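Local coordinates for tyrosinase (Aspergillus oryzae, PDB 6JU8), which probably oxidises L-tyrosine and L-dopa to L-dopaquinone with molecular oxygen, using a pair of copper ions, at residues Leu62-Leu67 / Tyr198-Gln203. The protein carries 1 engineered substitution. Residues are numbered along the deposited sequence; the frame is centred on the assembly and turned at random.
Sequences LSYFRL and YRFQMQ
Tyr64 and Phe65, in the first turn of helix 64-69, meet Phe200 and Met202 of an extended loop. The backbones stay well apart. Tyr64 CA and Phe200 CA are 8.7 Å from each other, and Phe65 CA and Met202 CA are 8.4 Å apart. No hydrogen bond links the two segments. The contact is made almost entirely by side chains, with Phe200 CZ also near the backbone N of Phe65. Ser63 is the N-cap of the helix: its OG accepts from Arg66 N at 3.2 Å.

The Tyr64 ring presents one side, CD2 and CE2, to Phe200. Tyr64 CD2 sits above the centre of one Phe200 face and is 3.5 Å from Phe200 CD1. The ring planes are inclined at 42°, so the pair is neither a parallel stack nor a T-shape. The two side chains run antiparallel, each passing alongside the other. The CB of Phe200 points toward the helix. With CG anti to the backbone N (chi1 172°), the ring lies against Tyr64 CD2 and CE2. Its far end, CZ, reaches Phe65 CB at 4.2 Å, and its CE2 lies at the edge of the Phe65 ring.

The Met202 chain lies nearly perpendicular to the Phe65 side chain. Two bends in it, at chi2 (-63°) and chi3, bring both SD and CE against Phe65 CD2, with SD at 3.7 Å. The sulfur approaches the ring obliquely.

The Tyr64 hydroxyl is hydrogen-bonded to Tyr368 O. Helices 41-55 and 103-129 also touch the Tyr64 side chain. Phe200 and Met202 form backbone hydrogen bonds to Thr237 and Gln235, respectively.

The Tyr64 side chain is about 12 Å from a bound copper, so this contact lies outside the metal site. It is an apolar aromatic cluster with a Met-aromatic contact, joining a short helix to a loop in the common central domain of tyrosinase.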
loop_
_atom_site.group_PDB
_atom_site.type_symbol
_atom_site.label_atom_id
_atom_site.label_comp_id
_atom_site.label_asym_id
_atom_site.label_seq_id
_atom_site.Cartn_x
_atom_site.Cartn_y
_atom_site.Cartn_z
ATOM N N LEU A 62 -9.306 20.101 -19.215
ATOM C CA LEU A 62 -10.233 19.320 -18.377
ATOM C C LEU A 62 -9.713 17.914 -18.085
ATOM O O LEU A 62 -10.491 17.055 -17.651
ATOM C CB LEU A 62 -11.621 19.275 -19.041
ATOM C CG LEU A 62 -12.246 20.633 -19.375
ATOM C CD1 LEU A 62 -13.652 20.442 -19.929
ATOM C CD2 LEU A 62 -12.304 21.542 -18.141
ATOM N N SER A 63 -8.419 17.681 -18.323
ATOM C CA SER A 63 -7.809 16.441 -17.836
ATOM C C SER A 63 -7.662 16.502 -16.321
ATOM O O SER A 63 -7.577 17.593 -15.727
ATOM C CB SER A 63 -6.437 16.209 -18.460
ATOM O OG SER A 63 -5.532 17.264 -18.122
ATOM N N TYR A 64 -7.569 15.334 -15.677
ATOM C CA TYR A 64 -7.354 15.350 -14.231
ATOM C C TYR A 64 -6.103 16.112 -13.838
ATOM O O TYR A 64 -6.100 16.933 -12.906
ATOM C CB TYR A 64 -7.281 13.902 -13.725
ATOM C CG TYR A 64 -7.221 13.826 -12.204
ATOM C CD1 TYR A 64 -8.386 13.747 -11.440
ATOM C CD2 TYR A 64 -5.991 13.823 -11.557
ATOM C CE1 TYR A 64 -8.324 13.668 -10.059
ATOM C CE2 TYR A 64 -5.910 13.753 -10.168
ATOM C CZ TYR A 64 -7.082 13.689 -9.440
ATOM O OH TYR A 64 -7.004 13.614 -8.062
ATOM N N PHE A 65 -5.005 15.857 -14.559
ATOM C CA PHE A 65 -3.755 16.517 -14.231
ATOM C C PHE A 65 -3.943 18.039 -14.257
ATOM O O PHE A 65 -3.521 18.766 -13.371
ATOM C CB PHE A 65 -2.626 16.124 -15.203
ATOM C CG PHE A 65 -1.314 16.770 -14.835
ATOM C CD1 PHE A 65 -1.039 18.090 -15.185
ATOM C CD2 PHE A 65 -0.348 16.048 -14.125
ATOM C CE1 PHE A 65 0.158 18.702 -14.827
ATOM C CE2 PHE A 65 0.834 16.653 -13.761
ATOM C CZ PHE A 65 1.099 17.957 -14.125
ATOM N N ARG A 66 -4.574 18.559 -15.319
ATOM C CA ARG A 66 -4.701 20.009 -15.424
ATOM C C ARG A 66 -5.682 20.572 -14.413
ATOM O O ARG A 66 -5.491 21.700 -13.933
ATOM C CB ARG A 66 -5.092 20.392 -16.850
ATOM C CG ARG A 66 -4.037 20.100 -17.904
ATOM C CD ARG A 66 -2.822 21.016 -17.822
ATOM N NE ARG A 66 -3.161 22.441 -17.832
ATOM C CZ ARG A 66 -3.519 23.119 -18.906
ATOM N NH1 ARG A 66 -3.630 22.521 -20.092
ATOM N NH2 ARG A 66 -3.819 24.419 -18.817
ATOM N N LEU A 67 -6.750 19.857 -14.078
ATOM C CA LEU A 67 -7.658 20.320 -13.026
ATOM C C LEU A 67 -6.985 20.350 -11.663
ATOM O O LEU A 67 -7.089 21.355 -10.942
ATOM C CB LEU A 67 -8.896 19.410 -12.977
ATOM C CG LEU A 67 -9.784 19.517 -14.217
ATOM C CD1 LEU A 67 -10.813 18.405 -14.202
ATOM C CD2 LEU A 67 -10.462 20.890 -14.247
ATOM N N TYR A 198 -8.260 5.555 -5.919
ATOM C CA TYR A 198 -7.206 5.023 -5.050
ATOM C C TYR A 198 -5.923 5.830 -5.093
ATOM O O TYR A 198 -5.207 5.941 -4.115
ATOM C CB TYR A 198 -6.945 3.590 -5.483
ATOM C CG TYR A 198 -5.935 2.743 -4.794
ATOM C CD1 TYR A 198 -6.135 2.311 -3.480
ATOM C CD2 TYR A 198 -4.779 2.313 -5.438
ATOM C CE1 TYR A 198 -5.226 1.505 -2.826
ATOM C CE2 TYR A 198 -3.853 1.494 -4.802
ATOM C CZ TYR A 198 -4.088 1.102 -3.499
ATOM O OH TYR A 198 -3.169 0.286 -2.870
ATOM N N ARG A 199 -5.627 6.374 -6.275
ATOM C CA ARG A 199 -4.390 7.081 -6.524
ATOM C C ARG A 199 -4.512 7.753 -7.884
ATOM O O ARG A 199 -5.461 7.430 -8.622
ATOM C CB ARG A 199 -3.137 6.196 -6.505
ATOM C CG ARG A 199 -3.102 5.086 -7.533
ATOM C CD ARG A 199 -2.459 5.452 -8.863
ATOM N NE ARG A 199 -2.283 4.209 -9.652
ATOM C CZ ARG A 199 -1.229 3.425 -9.486
ATOM N NH1 ARG A 199 -0.302 3.768 -8.591
ATOM N NH2 ARG A 199 -1.104 2.315 -10.190
ATOM N N PHE A 200 -3.557 8.623 -8.202
ATOM C CA PHE A 200 -3.438 9.129 -9.564
ATOM C C PHE A 200 -1.980 8.978 -9.990
ATOM O O PHE A 200 -1.070 9.299 -9.208
ATOM C CB PHE A 200 -3.889 10.590 -9.657
ATOM C CG PHE A 200 -3.599 11.198 -11.026
ATOM C CD1 PHE A 200 -4.326 10.783 -12.134
ATOM C CD2 PHE A 200 -2.629 12.163 -11.172
ATOM C CE1 PHE A 200 -4.062 11.322 -13.383
ATOM C CE2 PHE A 200 -2.347 12.721 -12.425
ATOM C CZ PHE A 200 -3.091 12.301 -13.517
ATOM N N GLN A 201 -1.771 8.497 -11.214
ATOM C CA GLN A 201 -0.403 8.448 -11.716
ATOM C C GLN A 201 -0.359 8.920 -13.164
ATOM O O GLN A 201 -1.360 8.830 -13.888
ATOM C CB GLN A 201 0.217 7.054 -11.593
ATOM C CG GLN A 201 -0.409 6.004 -12.507
ATOM C CD GLN A 201 0.317 4.670 -12.404
ATOM O OE1 GLN A 201 1.469 4.621 -11.975
ATOM N NE2 GLN A 201 -0.361 3.600 -12.763
ATOM N N MET A 202 0.817 9.427 -13.511
ATOM C CA MET A 202 1.086 9.710 -14.921
ATOM C C MET A 202 1.777 8.505 -15.531
ATOM O O MET A 202 1.937 7.435 -14.928
ATOM C CB MET A 202 1.913 10.997 -15.039
ATOM C CG MET A 202 1.163 12.268 -14.587
ATOM S SD MET A 202 -0.289 12.610 -15.618
ATOM C CE MET A 202 0.484 13.609 -16.898
ATOM N N GLN A 203 2.191 8.611 -16.777
ATOM C CA GLN A 203 2.834 7.487 -17.484
ATOM C C GLN A 203 4.356 7.578 -17.415
ATOM O O GLN A 203 5.089 6.752 -17.983
ATOM C CB GLN A 203 2.372 7.482 -18.943
ATOM C CG GLN A 203 0.907 7.135 -19.146
ATOM C CD GLN A 203 0.464 7.371 -20.579
ATOM O OE1 GLN A 203 -0.126 8.416 -20.881
ATOM N NE2 GLN A 203 0.741 6.430 -21.473
#